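Local coordinates for protein KLLA0F12672p (Kluyveromyces lactis, PDB 4M3O) that probably dephosphorylates the C-terminal repeat domain of RNA polymerase II to regulate transcription, here represented by its zinc-binding N-terminal domain, at residues 60-65 and 122-127; 55-60 and 130-135; 74-79 and 114-119; 2-7 and 42-47. All blocks are in the same frame, centred on the assembly; numbering follows the deposited sequence.

Interaction 1: 60-65 and 122-127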
loop_
_atom_site.group_PDB
_atom_site.type_symbol
_atom_site.label_atom_id
_atom_site.label_comp_id
_atom_site.label_asym_id
_atom_site.label_seq_id
_atom_site.Cartn_x
_atom_site.Cartn_y
_atom_site.Cartn_z
ATOM N N ASP A 60 1.873 -4.254 -7.341
ATOM C CA ASP A 60 0.637 -3.796 -6.683
ATOM C C ASP A 60 0.843 -2.466 -6.007
ATOM O O ASP A 60 -0.055 -1.669 -5.965
ATOM C CB ASP A 60 0.168 -4.743 -5.549
ATOM C CG ASP A 60 -0.139 -6.148 -5.999
ATOM O OD1 ASP A 60 -0.500 -6.346 -7.203
ATOM O OD2 ASP A 60 -0.006 -7.044 -5.106
ATOM N N TYR A 61 2.036 -2.248 -5.441
ATOM C CA TYR A 61 2.388 -0.956 -4.849
ATOM C C TYR A 61 2.439 0.156 -5.895
ATOM O O TYR A 61 1.808 1.190 -5.704
ATOM C CB TYR A 61 3.716 -0.980 -4.035
ATOM C CG TYR A 61 3.994 0.354 -3.370
ATOM C CD1 TYR A 61 3.335 0.745 -2.175
ATOM C CD2 TYR A 61 4.869 1.250 -3.927
ATOM C CE1 TYR A 61 3.589 1.958 -1.561
ATOM C CE2 TYR A 61 5.102 2.480 -3.334
ATOM C CZ TYR A 61 4.450 2.833 -2.155
ATOM O OH TYR A 61 4.714 4.064 -1.627
ATOM N N ALA A 62 3.143 -0.060 -6.981
ATOM C CA ALA A 62 3.133 0.905 -8.117
ATOM C C ALA A 62 1.725 1.218 -8.598
ATOM O O ALA A 62 1.419 2.380 -8.882
ATOM C CB ALA A 62 3.959 0.398 -9.310
ATOM N N ASP A 63 0.854 0.213 -8.671
ATOM C CA ASP A 63 -0.510 0.472 -9.062
ATOM C C ASP A 63 -1.270 1.260 -7.974
ATOM O O ASP A 63 -2.067 2.149 -8.310
ATOM C CB ASP A 63 -1.248 -0.845 -9.343
ATOM C CG ASP A 63 -0.535 -1.722 -10.446
ATOM O OD1 ASP A 63 0.269 -1.211 -11.253
ATOM O OD2 ASP A 63 -0.755 -2.948 -10.474
ATOM N N LEU A 64 -1.023 0.930 -6.689
ATOM C CA LEU A 64 -1.541 1.730 -5.580
ATOM C C LEU A 64 -1.241 3.228 -5.797
ATOM O O LEU A 64 -2.115 4.107 -5.644
ATOM C CB LEU A 64 -0.965 1.219 -4.254
ATOM C CG LEU A 64 -1.468 1.801 -2.928
ATOM C CD1 LEU A 64 -0.933 1.124 -1.685
ATOM C CD2 LEU A 64 -1.115 3.250 -2.786
ATOM N N VAL A 65 0.006 3.525 -6.125
ATOM C CA VAL A 65 0.448 4.878 -6.284
ATOM C C VAL A 65 -0.358 5.512 -7.421
ATOM O O VAL A 65 -0.757 6.651 -7.341
ATOM C CB VAL A 65 1.976 4.907 -6.595
ATOM C CG1 VAL A 65 2.441 6.242 -7.149
ATOM C CG2 VAL A 65 2.807 4.559 -5.352
ATOM N N PHE A 122 12.041 3.730 -1.283
ATOM C CA PHE A 122 12.654 3.013 -0.178
ATOM C C PHE A 122 11.741 1.875 0.258
ATOM O O PHE A 122 12.185 0.715 0.426
ATOM C CB PHE A 122 12.925 3.989 0.966
ATOM C CG PHE A 122 13.717 3.418 2.123
ATOM C CD1 PHE A 122 13.079 2.835 3.207
ATOM C CD2 PHE A 122 15.128 3.506 2.171
ATOM C CE1 PHE A 122 13.813 2.361 4.310
ATOM C CE2 PHE A 122 15.863 2.981 3.261
ATOM C CZ PHE A 122 15.183 2.427 4.329
ATOM N N TYR A 123 10.457 2.191 0.404
ATOM C CA TYR A 123 9.478 1.166 0.787
ATOM C C TYR A 123 9.323 0.114 -0.315
ATOM O O TYR A 123 9.309 -1.058 -0.027
ATOM C CB TYR A 123 8.148 1.819 1.099
ATOM C CG TYR A 123 7.047 0.948 1.602
ATOM C CD1 TYR A 123 7.044 0.483 2.914
ATOM C CD2 TYR A 123 5.976 0.609 0.776
ATOM C CE1 TYR A 123 6.008 -0.314 3.366
ATOM C CE2 TYR A 123 4.908 -0.171 1.230
ATOM C CZ TYR A 123 4.940 -0.638 2.540
ATOM O OH TYR A 123 3.875 -1.382 3.003
ATOM N N GLN A 124 9.182 0.547 -1.571
ATOM C CA GLN A 124 8.926 -0.364 -2.687
ATOM C C GLN A 124 10.065 -1.295 -2.890
ATOM O O GLN A 124 9.852 -2.493 -3.136
ATOM C CB GLN A 124 8.636 0.397 -3.991
ATOM C CG GLN A 124 8.321 -0.582 -5.082
ATOM C CD GLN A 124 8.241 0.035 -6.442
ATOM O OE1 GLN A 124 9.113 0.764 -6.813
ATOM N NE2 GLN A 124 7.216 -0.328 -7.223
ATOM N N PHE A 125 11.293 -0.761 -2.845
ATOM C CA PHE A 125 12.478 -1.621 -2.983
ATOM C C PHE A 125 12.457 -2.824 -2.035
ATOM O O PHE A 125 13.026 -3.861 -2.361
ATOM C CB PHE A 125 13.770 -0.830 -2.724
ATOM C CG PHE A 125 14.055 0.218 -3.742
ATOM C CD1 PHE A 125 13.661 0.075 -5.032
ATOM C CD2 PHE A 125 14.804 1.327 -3.399
ATOM C CE1 PHE A 125 13.944 1.049 -5.980
ATOM C CE2 PHE A 125 15.106 2.297 -4.317
ATOM C CZ PHE A 125 14.689 2.159 -5.627
ATOM N N GLN A 126 11.780 -2.727 -0.898
ATOM C CA GLN A 126 11.827 -3.838 0.020
ATOM C C GLN A 126 10.666 -4.811 -0.179
ATOM O O GLN A 126 10.599 -5.804 0.473
ATOM C CB GLN A 126 11.774 -3.342 1.466
ATOM C CG GLN A 126 12.950 -2.435 1.834
ATOM C CD GLN A 126 12.638 -1.738 3.136
ATOM O OE1 GLN A 126 12.713 -2.338 4.162
ATOM N NE2 GLN A 126 12.270 -0.473 3.093
ATOM N N LEU A 127 9.711 -4.490 -1.026
ATOM C CA LEU A 127 8.582 -5.382 -1.138
ATOM C C LEU A 127 9.003 -6.590 -2.016
ATOM O O LEU A 127 9.883 -6.478 -2.854
ATOM C CB LEU A 127 7.486 -4.609 -1.799
ATOM C CG LEU A 127 6.371 -3.860 -1.146
ATOM C CD1 LEU A 127 6.326 -3.714 0.316
ATOM C CD2 LEU A 127 5.879 -2.620 -1.913
#
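Tyr61 lays one face of its ring over CD2 of Tyr123, with Tyr61 CE1 3.6 Å from Tyr123 CD2. The rings meet at a slant, their planes 58° apart and their centroids 5.3 Å apart. Both rings leave their helices with CG anti to the backbone N (chi1 -176° in each), which sets each CG beside its own carbonyl carbon and starts the rings toward the partner helix. Leu127 closes in at the root of the Tyr61 side chain, its CD2 3.4 Å from Tyr61 CB, while its other methyl, CD1, lies over a face of Tyr123 toward the rim. Gln124 passes beside the ring, CB 3.9 Å from Tyr61 CD2, and its extended chain brings NE2 past Ala62 CB to bond with Lys58 O. The polar ends of the tyrosines are satisfied within the protein: Tyr61 OH bonds to Ser120 OG and Tyr123 OH to Met49 O. An alanine in place of Tyr61 would probably leave Tyr123 facing a gap and Ser120 OG without its hydroxyl mate. This buried contact packs helix 58-70 against the C-terminal part of helix 114-125, with helix 46-52 joined through Met49 and the zinc-binding loop resting on Tyr61 through Pro77.

Interaction 2: 55-60 and 130-135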
loop_
_atom_site.group_PDB
_atom_site.type_symbol
_atom_site.label_atom_id
_atom_site.label_comp_id
_atom_site.label_asym_id
_atom_site.label_seq_id
_atom_site.Cartn_x
_atom_site.Cartn_y
_atom_site.Cartn_z
ATOM N N PHE A 55 0.809 -7.811 2.130
ATOM C CA PHE A 55 -0.191 -7.980 1.098
ATOM C C PHE A 55 0.182 -7.323 -0.256
ATOM O O PHE A 55 -0.669 -7.232 -1.082
ATOM C CB PHE A 55 -1.512 -7.394 1.570
ATOM C CG PHE A 55 -2.028 -8.041 2.826
ATOM C CD1 PHE A 55 -2.134 -7.321 4.013
ATOM C CD2 PHE A 55 -2.274 -9.408 2.849
ATOM C CE1 PHE A 55 -2.559 -7.946 5.171
ATOM C CE2 PHE A 55 -2.725 -10.042 3.987
ATOM C CZ PHE A 55 -2.859 -9.321 5.149
ATOM N N LEU A 56 1.383 -6.781 -0.422
ATOM C CA LEU A 56 1.712 -6.034 -1.632
ATOM C C LEU A 56 2.917 -6.605 -2.337
ATOM O O LEU A 56 3.927 -6.916 -1.696
ATOM C CB LEU A 56 1.966 -4.577 -1.316
ATOM C CG LEU A 56 0.744 -3.787 -0.825
ATOM C CD1 LEU A 56 1.287 -2.435 -0.414
ATOM C CD2 LEU A 56 -0.326 -3.604 -1.835
ATOM N N THR A 57 2.817 -6.752 -3.663
ATOM C CA THR A 57 3.998 -6.970 -4.491
ATOM C C THR A 57 4.474 -5.608 -4.917
ATOM O O THR A 57 3.782 -4.602 -4.714
ATOM C CB THR A 57 3.698 -7.755 -5.763
ATOM O OG1 THR A 57 2.767 -7.002 -6.581
ATOM C CG2 THR A 57 3.130 -9.100 -5.410
ATOM N N LYS A 58 5.656 -5.555 -5.522
ATOM C CA LYS A 58 6.198 -4.322 -5.962
ATOM C C LYS A 58 5.272 -3.655 -7.010
ATOM O O LYS A 58 5.100 -2.414 -7.016
ATOM C CB LYS A 58 7.570 -4.534 -6.621
ATOM C CG LYS A 58 8.733 -4.831 -5.719
ATOM C CD LYS A 58 9.993 -4.992 -6.563
ATOM C CE LYS A 58 11.307 -4.681 -5.872
ATOM N NZ LYS A 58 11.447 -5.385 -4.609
ATOM N N GLN A 59 4.688 -4.479 -7.903
ATOM C CA GLN A 59 3.765 -3.994 -8.905
ATOM C C GLN A 59 2.413 -3.544 -8.313
ATOM O O GLN A 59 1.858 -2.594 -8.785
ATOM C CB GLN A 59 3.458 -5.086 -9.944
ATOM C CG GLN A 59 2.601 -4.532 -11.109
ATOM C CD GLN A 59 3.333 -3.403 -11.797
ATOM O OE1 GLN A 59 4.482 -3.575 -12.177
ATOM N NE2 GLN A 59 2.708 -2.231 -11.893
ATOM N N ASP A 60 1.873 -4.254 -7.341
ATOM C CA ASP A 60 0.637 -3.796 -6.683
ATOM C C ASP A 60 0.843 -2.466 -6.007
ATOM O O ASP A 60 -0.055 -1.669 -5.965
ATOM C CB ASP A 60 0.168 -4.743 -5.549
ATOM C CG ASP A 60 -0.139 -6.148 -5.999
ATOM O OD1 ASP A 60 -0.500 -6.346 -7.203
ATOM O OD2 ASP A 60 -0.006 -7.044 -5.106
ATOM N N GLU A 130 7.186 -12.132 -4.897
ATOM C CA GLU A 130 6.372 -13.347 -4.640
ATOM C C GLU A 130 4.865 -13.049 -4.691
ATOM O O GLU A 130 4.348 -12.116 -4.043
ATOM C CB GLU A 130 6.730 -13.986 -3.303
ATOM C CG GLU A 130 5.974 -15.274 -2.997
ATOM C CD GLU A 130 6.589 -16.081 -1.861
ATOM O OE1 GLU A 130 7.607 -15.643 -1.271
ATOM O OE2 GLU A 130 6.049 -17.166 -1.551
ATOM N N ALA A 131 4.173 -13.862 -5.478
ATOM C CA ALA A 131 2.786 -13.661 -5.726
ATOM C C ALA A 131 2.122 -13.836 -4.391
ATOM O O ALA A 131 2.566 -14.661 -3.563
ATOM C CB ALA A 131 2.281 -14.686 -6.737
ATOM N N LEU A 132 1.091 -13.034 -4.167
ATOM C CA LEU A 132 0.296 -13.121 -2.951
ATOM C C LEU A 132 -0.203 -14.505 -2.692
ATOM O O LEU A 132 -0.226 -14.977 -1.536
ATOM C CB LEU A 132 -0.916 -12.221 -3.034
ATOM C CG LEU A 132 -0.845 -10.979 -2.212
ATOM C CD1 LEU A 132 0.020 -10.005 -3.013
ATOM C CD2 LEU A 132 -2.252 -10.442 -1.907
ATOM N N PHE A 133 -0.626 -15.155 -3.766
ATOM C CA PHE A 133 -1.210 -16.486 -3.694
ATOM C C PHE A 133 -0.134 -17.448 -3.151
ATOM O O PHE A 133 -0.496 -18.383 -2.461
ATOM C CB PHE A 133 -1.764 -16.912 -5.077
ATOM C CG PHE A 133 -2.321 -18.305 -5.105
ATOM C CD1 PHE A 133 -3.518 -18.598 -4.460
ATOM C CD2 PHE A 133 -1.654 -19.322 -5.791
ATOM C CE1 PHE A 133 -4.037 -19.892 -4.446
ATOM C CE2 PHE A 133 -2.174 -20.621 -5.800
ATOM C CZ PHE A 133 -3.372 -20.902 -5.138
ATOM N N ALA A 134 1.166 -17.171 -3.385
ATOM C CA ALA A 134 2.274 -18.050 -2.900
ATOM C C ALA A 134 2.758 -17.711 -1.492
ATOM O O ALA A 134 3.691 -18.340 -0.962
ATOM C CB ALA A 134 3.449 -18.046 -3.876
ATOM N N ARG A 135 2.092 -16.770 -0.832
ATOM C CA ARG A 135 2.510 -16.365 0.507
ATOM C C ARG A 135 1.698 -17.171 1.548
ATOM O O ARG A 135 0.607 -16.764 1.967
ATOM C CB ARG A 135 2.347 -14.848 0.683
ATOM C CG ARG A 135 3.314 -14.038 -0.161
ATOM C CD ARG A 135 3.039 -12.543 -0.037
ATOM N NE ARG A 135 3.734 -11.789 -1.068
ATOM C CZ ARG A 135 4.077 -10.499 -1.016
ATOM N NH1 ARG A 135 3.763 -9.689 -0.010
ATOM N NH2 ARG A 135 4.662 -9.974 -2.063
HETATM O O HOH W 1 6.022 -7.760 -0.123
#
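The guanidinium of Arg135 meets the carbonyl of Leu56. NH2 donates to Leu56 O at 3.2 Å, from above the carbonyl plane and with a bend at hydrogen (138°), and NH1 adds a weak bond to the same oxygen. Water 1 bridges the same pair, donating to Leu56 O at 2.8 Å and accepting from Arg135 NH1. Beside this polar patch Leu132 lays its CD1 methyl against two oxygens, 3.4 Å from Phe55 O and 3.6 Å from Asp60 OD2. Thr57 CG2 touches the other segment's polar atoms, 3.5 Å from Glu130 O and close to Arg135 NH2.

Further out, the arginine is anchored by its own segment. Its chain runs extended from CG to NE, and NE and NH2 grip Glu130 O side-on, at 3.1 Å for Arg135 NE, which fixes the rotation of the flat group. NH1 also bonds to Arg54 O, so one side chain ties together the backbone carbonyls of two separate loops. Leu132 in turn rests on Val27 and Ser31 of helix 24-40. Within 55-60, Thr57 and Asp60 hold each other: Asp60 N donates to Thr57 OG1 at 3.0 Å, and Thr57 N donates to Asp60 OD2. This reciprocal pair is a capping box, with Thr57 as N-cap of helix 58-70.

Interaction 3: 74-79 and 114-119. With ZN (zinc ion), chain C.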
loop_
_atom_site.group_PDB
_atom_site.type_symbol
_atom_site.label_atom_id
_atom_site.label_comp_id
_atom_site.label_asym_id
_atom_site.label_seq_id
_atom_site.Cartn_x
_atom_site.Cartn_y
_atom_site.Cartn_z
ATOM N N CYS A 74 -1.127 12.191 -3.010
ATOM C CA CYS A 74 0.282 11.787 -3.006
ATOM C C CYS A 74 0.372 10.251 -2.990
ATOM O O CYS A 74 -0.395 9.563 -2.292
ATOM C CB CYS A 74 1.040 12.359 -1.810
ATOM S SG CYS A 74 2.813 11.866 -1.741
ATOM N N GLY A 75 1.273 9.747 -3.809
ATOM C CA GLY A 75 1.488 8.330 -3.960
ATOM C C GLY A 75 1.839 7.601 -2.678
ATOM O O GLY A 75 1.391 6.477 -2.463
ATOM N N TYR A 76 2.594 8.251 -1.831
ATOM C CA TYR A 76 3.030 7.639 -0.543
ATOM C C TYR A 76 1.860 7.539 0.423
ATOM O O TYR A 76 1.294 8.560 0.805
ATOM C CB TYR A 76 4.198 8.414 0.074
ATOM C CG TYR A 76 4.967 7.737 1.213
ATOM C CD1 TYR A 76 5.429 6.425 1.090
ATOM C CD2 TYR A 76 5.257 8.450 2.399
ATOM C CE1 TYR A 76 6.174 5.834 2.079
ATOM C CE2 TYR A 76 6.014 7.869 3.433
ATOM C CZ TYR A 76 6.433 6.555 3.281
ATOM O OH TYR A 76 7.187 5.929 4.228
ATOM N N PRO A 77 1.430 6.289 0.735
ATOM C CA PRO A 77 0.178 6.028 1.450
ATOM C C PRO A 77 0.022 6.725 2.837
ATOM O O PRO A 77 -1.069 7.003 3.224
ATOM C CB PRO A 77 0.126 4.477 1.577
ATOM C CG PRO A 77 1.080 3.969 0.574
ATOM C CD PRO A 77 2.079 5.048 0.275
ATOM N N LEU A 78 1.116 7.038 3.518
ATOM C CA LEU A 78 1.072 7.803 4.781
ATOM C C LEU A 78 0.732 9.283 4.613
ATOM O O LEU A 78 0.489 9.950 5.594
ATOM C CB LEU A 78 2.398 7.743 5.465
ATOM C CG LEU A 78 2.777 6.396 6.084
ATOM C CD1 LEU A 78 4.266 6.482 6.370
ATOM C CD2 LEU A 78 1.991 6.172 7.398
ATOM N N CYS A 79 0.695 9.773 3.386
ATOM C CA CYS A 79 0.523 11.194 3.143
ATOM C C CYS A 79 -0.928 11.551 2.871
ATOM O O CYS A 79 -1.631 10.815 2.156
ATOM C CB CYS A 79 1.296 11.564 1.895
ATOM S SG CYS A 79 1.555 13.331 1.618
ATOM N N LYS A 114 10.096 15.649 -3.121
ATOM C CA LYS A 114 11.113 14.670 -3.491
ATOM C C LYS A 114 11.321 13.624 -2.344
ATOM O O LYS A 114 11.678 12.438 -2.559
ATOM C CB LYS A 114 12.424 15.386 -3.778
ATOM C CG LYS A 114 13.492 14.510 -4.405
ATOM C CD LYS A 114 14.838 14.928 -3.852
ATOM C CE LYS A 114 14.993 14.475 -2.396
ATOM N NZ LYS A 114 16.420 14.472 -2.001
ATOM N N ALA A 115 11.104 14.099 -1.145
ATOM C CA ALA A 115 11.259 13.352 0.065
ATOM C C ALA A 115 10.289 12.149 0.019
ATOM O O ALA A 115 10.715 10.982 0.239
ATOM C CB ALA A 115 10.993 14.274 1.263
ATOM N N HIS A 116 9.037 12.420 -0.350
ATOM C CA HIS A 116 8.000 11.353 -0.458
ATOM C C HIS A 116 8.226 10.451 -1.642
ATOM O O HIS A 116 7.999 9.246 -1.532
ATOM C CB HIS A 116 6.576 11.906 -0.324
ATOM C CG HIS A 116 6.153 12.072 1.103
ATOM N ND1 HIS A 116 4.894 12.453 1.486
ATOM C CD2 HIS A 116 6.824 11.810 2.257
ATOM C CE1 HIS A 116 4.815 12.473 2.809
ATOM N NE2 HIS A 116 5.976 12.078 3.299
ATOM N N PHE A 117 8.722 11.003 -2.760
ATOM C CA PHE A 117 9.333 10.156 -3.800
ATOM C C PHE A 117 10.364 9.125 -3.219
ATOM O O PHE A 117 10.251 7.953 -3.470
ATOM C CB PHE A 117 9.983 11.023 -4.902
ATOM C CG PHE A 117 10.708 10.237 -5.944
ATOM C CD1 PHE A 117 10.139 9.156 -6.554
ATOM C CD2 PHE A 117 11.991 10.610 -6.317
ATOM C CE1 PHE A 117 10.828 8.441 -7.531
ATOM C CE2 PHE A 117 12.677 9.904 -7.264
ATOM C CZ PHE A 117 12.110 8.842 -7.902
ATOM N N ARG A 118 11.332 9.588 -2.437
ATOM C CA ARG A 118 12.382 8.700 -1.892
ATOM C C ARG A 118 11.822 7.710 -0.856
ATOM O O ARG A 118 12.201 6.550 -0.816
ATOM C CB ARG A 118 13.542 9.558 -1.300
ATOM C CG ARG A 118 14.304 10.408 -2.305
ATOM C CD ARG A 118 14.912 9.524 -3.409
ATOM N NE ARG A 118 16.065 10.134 -4.074
ATOM C CZ ARG A 118 16.571 9.725 -5.249
ATOM N NH1 ARG A 118 16.019 8.753 -5.968
ATOM N NH2 ARG A 118 17.667 10.284 -5.722
ATOM N N CYS A 119 10.928 8.172 0.012
ATOM C CA CYS A 119 10.334 7.295 1.012
ATOM C C CYS A 119 9.565 6.159 0.340
ATOM O O CYS A 119 9.576 5.004 0.793
ATOM C CB CYS A 119 9.401 8.083 1.940
ATOM S SG CYS A 119 10.177 9.307 2.996
HETATM ZN ZN ZN C . 3.285 13.174 0.115
HETATM O O HOH W 2 9.642 4.607 3.571
#
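Tyr76 presses a ring edge onto the face of His116, its CD2 3.7 Å from His116 CD2 and over the centre of the imidazole. The planes stand 55° apart, an edge-to-face pair in which the tyrosine side chain crosses the histidine at about a right angle. Cys119 covers one face of the tyrosine in turn, its CB 3.6 Å from Tyr76 CZ in a CH-pi contact displaced toward the rim. Tightest of all is the metal: the zinc ion binds Cys74 SG and Cys79 SG at 2.3 Å each and His116 ND1 at 2.2 Å, with Cys112 completing the site. The sulfur of Cys79 lies in the plane of the imidazole, 3.5 Å from His116 ND1.

Three cysteines and one histidine make this the zinc finger of the Rtr1/RPAP2 family. The loop provides two ligands, and a type I turn from Tyr76 ends on the second, Cys79; both cysteines carry SG anti to the backbone N. Glu154 OE2 accepts from His116 NE2, steadying the ring from the side away from the metal.

Contact is looser at the tyrosine hydroxyl, where water 2 spans Tyr76 OH at 2.9 Å and Cys119 O.

Interaction 4: 2-7 and 42-47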
loop_
_atom_site.group_PDB
_atom_site.type_symbol
_atom_site.label_atom_id
_atom_site.label_comp_id
_atom_site.label_asym_id
_atom_site.label_seq_id
_atom_site.Cartn_x
_atom_site.Cartn_y
_atom_site.Cartn_z
ATOM N N MET A 2 -8.235 7.661 9.041
ATOM C CA MET A 2 -7.006 7.055 8.538
ATOM C C MET A 2 -6.988 5.557 8.850
ATOM O O MET A 2 -7.541 5.114 9.863
ATOM C CB MET A 2 -5.819 7.709 9.228
ATOM C CG MET A 2 -5.609 9.150 8.804
ATOM S SD MET A 2 -3.861 9.515 8.871
ATOM C CE MET A 2 -3.683 10.649 7.509
ATOM N N ALA A 3 -6.348 4.772 7.991
ATOM C CA ALA A 3 -6.429 3.318 8.075
ATOM C C ALA A 3 -5.375 2.743 9.028
ATOM O O ALA A 3 -4.187 3.173 9.026
ATOM C CB ALA A 3 -6.248 2.707 6.686
ATOM N N THR A 4 -5.803 1.722 9.762
ATOM C CA THR A 4 -4.974 1.030 10.768
ATOM C C THR A 4 -5.060 -0.468 10.565
ATOM O O THR A 4 -5.933 -0.924 9.868
ATOM C CB THR A 4 -5.486 1.306 12.197
ATOM O OG1 THR A 4 -5.787 2.707 12.329
ATOM C CG2 THR A 4 -4.452 0.938 13.260
ATOM N N ILE A 5 -4.141 -1.213 11.183
ATOM C CA ILE A 5 -4.131 -2.682 11.153
ATOM C C ILE A 5 -5.498 -3.287 11.494
ATOM O O ILE A 5 -6.047 -4.210 10.793
ATOM C CB ILE A 5 -3.093 -3.198 12.166
ATOM C CG1 ILE A 5 -1.700 -2.823 11.704
ATOM C CG2 ILE A 5 -3.241 -4.704 12.345
ATOM C CD1 ILE A 5 -0.565 -3.376 12.522
ATOM N N GLU A 6 -6.062 -2.731 12.572
ATOM C CA GLU A 6 -7.354 -3.177 13.129
ATOM C C GLU A 6 -8.466 -3.078 12.100
ATOM O O GLU A 6 -9.268 -3.988 11.896
ATOM C CB GLU A 6 -7.698 -2.318 14.378
ATOM C CG GLU A 6 -6.893 -2.665 15.672
ATOM C CD GLU A 6 -5.360 -2.573 15.563
ATOM O OE1 GLU A 6 -4.804 -1.534 15.074
ATOM O OE2 GLU A 6 -4.691 -3.557 15.984
ATOM N N GLU A 7 -8.530 -1.928 11.482
ATOM C CA GLU A 7 -9.461 -1.673 10.377
ATOM C C GLU A 7 -9.308 -2.622 9.173
ATOM O O GLU A 7 -10.282 -3.157 8.641
ATOM C CB GLU A 7 -9.194 -0.254 9.906
ATOM C CG GLU A 7 -10.414 0.603 9.763
ATOM C CD GLU A 7 -10.636 1.014 8.355
ATOM O OE1 GLU A 7 -10.925 0.132 7.522
ATOM O OE2 GLU A 7 -10.504 2.211 8.082
ATOM N N ASP A 42 -5.808 7.264 4.052
ATOM C CA ASP A 42 -4.353 7.238 4.110
ATOM C C ASP A 42 -4.011 6.378 5.281
ATOM O O ASP A 42 -4.844 6.187 6.154
ATOM C CB ASP A 42 -3.780 8.632 4.237
ATOM C CG ASP A 42 -4.322 9.586 3.147
ATOM O OD1 ASP A 42 -4.460 9.172 1.972
ATOM O OD2 ASP A 42 -4.594 10.766 3.463
ATOM N N VAL A 43 -2.786 5.865 5.302
ATOM C CA VAL A 43 -2.314 4.941 6.330
ATOM C C VAL A 43 -1.895 5.732 7.561
ATOM O O VAL A 43 -1.196 6.716 7.474
ATOM C CB VAL A 43 -1.114 4.122 5.844
ATOM C CG1 VAL A 43 -0.436 3.422 7.019
ATOM C CG2 VAL A 43 -1.573 3.152 4.747
ATOM N N LYS A 44 -2.332 5.314 8.731
ATOM C CA LYS A 44 -2.207 6.223 9.825
ATOM C C LYS A 44 -0.794 6.296 10.347
ATOM O O LYS A 44 -0.342 7.353 10.695
ATOM C CB LYS A 44 -3.239 5.918 10.873
ATOM C CG LYS A 44 -2.867 4.888 11.901
ATOM C CD LYS A 44 -3.819 5.013 13.084
ATOM C CE LYS A 44 -3.940 6.456 13.564
ATOM N NZ LYS A 44 -2.590 7.030 13.846
ATOM N N ASP A 45 -0.058 5.208 10.364
ATOM C CA ASP A 45 1.190 5.202 11.060
ATOM C C ASP A 45 2.137 4.153 10.509
ATOM O O ASP A 45 1.785 3.323 9.651
ATOM C CB ASP A 45 0.917 4.861 12.574
ATOM C CG ASP A 45 0.091 3.546 12.752
ATOM O OD1 ASP A 45 -0.532 3.306 13.836
ATOM O OD2 ASP A 45 0.007 2.760 11.771
ATOM N N ALA A 46 3.355 4.185 11.032
ATOM C CA ALA A 46 4.409 3.268 10.643
ATOM C C ALA A 46 4.029 1.803 10.790
ATOM O O ALA A 46 4.389 0.958 9.923
ATOM C CB ALA A 46 5.675 3.573 11.437
ATOM N N ARG A 47 3.322 1.481 11.863
ATOM C CA ARG A 47 3.118 0.070 12.173
ATOM C C ARG A 47 2.154 -0.523 11.143
ATOM O O ARG A 47 2.272 -1.700 10.752
ATOM C CB ARG A 47 2.655 -0.145 13.645
ATOM C CG ARG A 47 1.228 0.256 13.967
ATOM C CD ARG A 47 0.880 0.052 15.450
ATOM N NE ARG A 47 0.256 -1.239 15.744
ATOM C CZ ARG A 47 -1.036 -1.537 15.567
ATOM N NH1 ARG A 47 -1.918 -0.657 15.050
ATOM N NH2 ARG A 47 -1.463 -2.751 15.879
#
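Ala3 N donates to Asp42 O at 2.8 Å, and Lys44 N returns a bond of the same length to Ala3 O, pairing the short parallel strands 2-3 and 42-43. Met2 packs across the neighbouring strand: its CB is 3.5 Å from Lys44 CB, and its terminal CE reaches 3.8 Å from Asp42 CB. An alanine at Met2 would probably leave Asp42 CB and Lys44 CA less covered, because the sulfur and methyl would be gone. Asp42 itself turns OD1 to Arg73 and Arg68. Beyond the strands, Arg47 NH1 donates to the syn lone pair of Glu6 OE1 at 3.0 Å in a salt bridge, backed by a weak bond from Arg47 NH2 to Glu6 OE2. Carboxylate and guanidinium are nearly coplanar, 15° apart, and Ile5 CD1 sits over the guanidinium centre, 3.5 Å from Arg47 NH2. Backbone bonds thus set the strands' register, while a surface ion pair, probably softened by solvent, joins the helices that follow.

Overall arrangement
Interaction 4 closes first along the chain; the other three are nested, with interaction 3 inside interaction 1 and interaction 1 inside interaction 2. Interaction 1 lies nearest the chain's centre, its own centre about 11 Å from those of interactions 2 and 3, which are about 21 Å apart on opposite sides. It shares helix 58-70 with interaction 2 and helix 114-125 with interaction 3. Interactions 3 and 4, with centres about 15 Å apart, are joined by a probable backbone bond from Val43 to Pro77. The zinc site is thereby linked to the N-terminal two-stranded sheet on one side and to the packed helices on the other, within one compact domain.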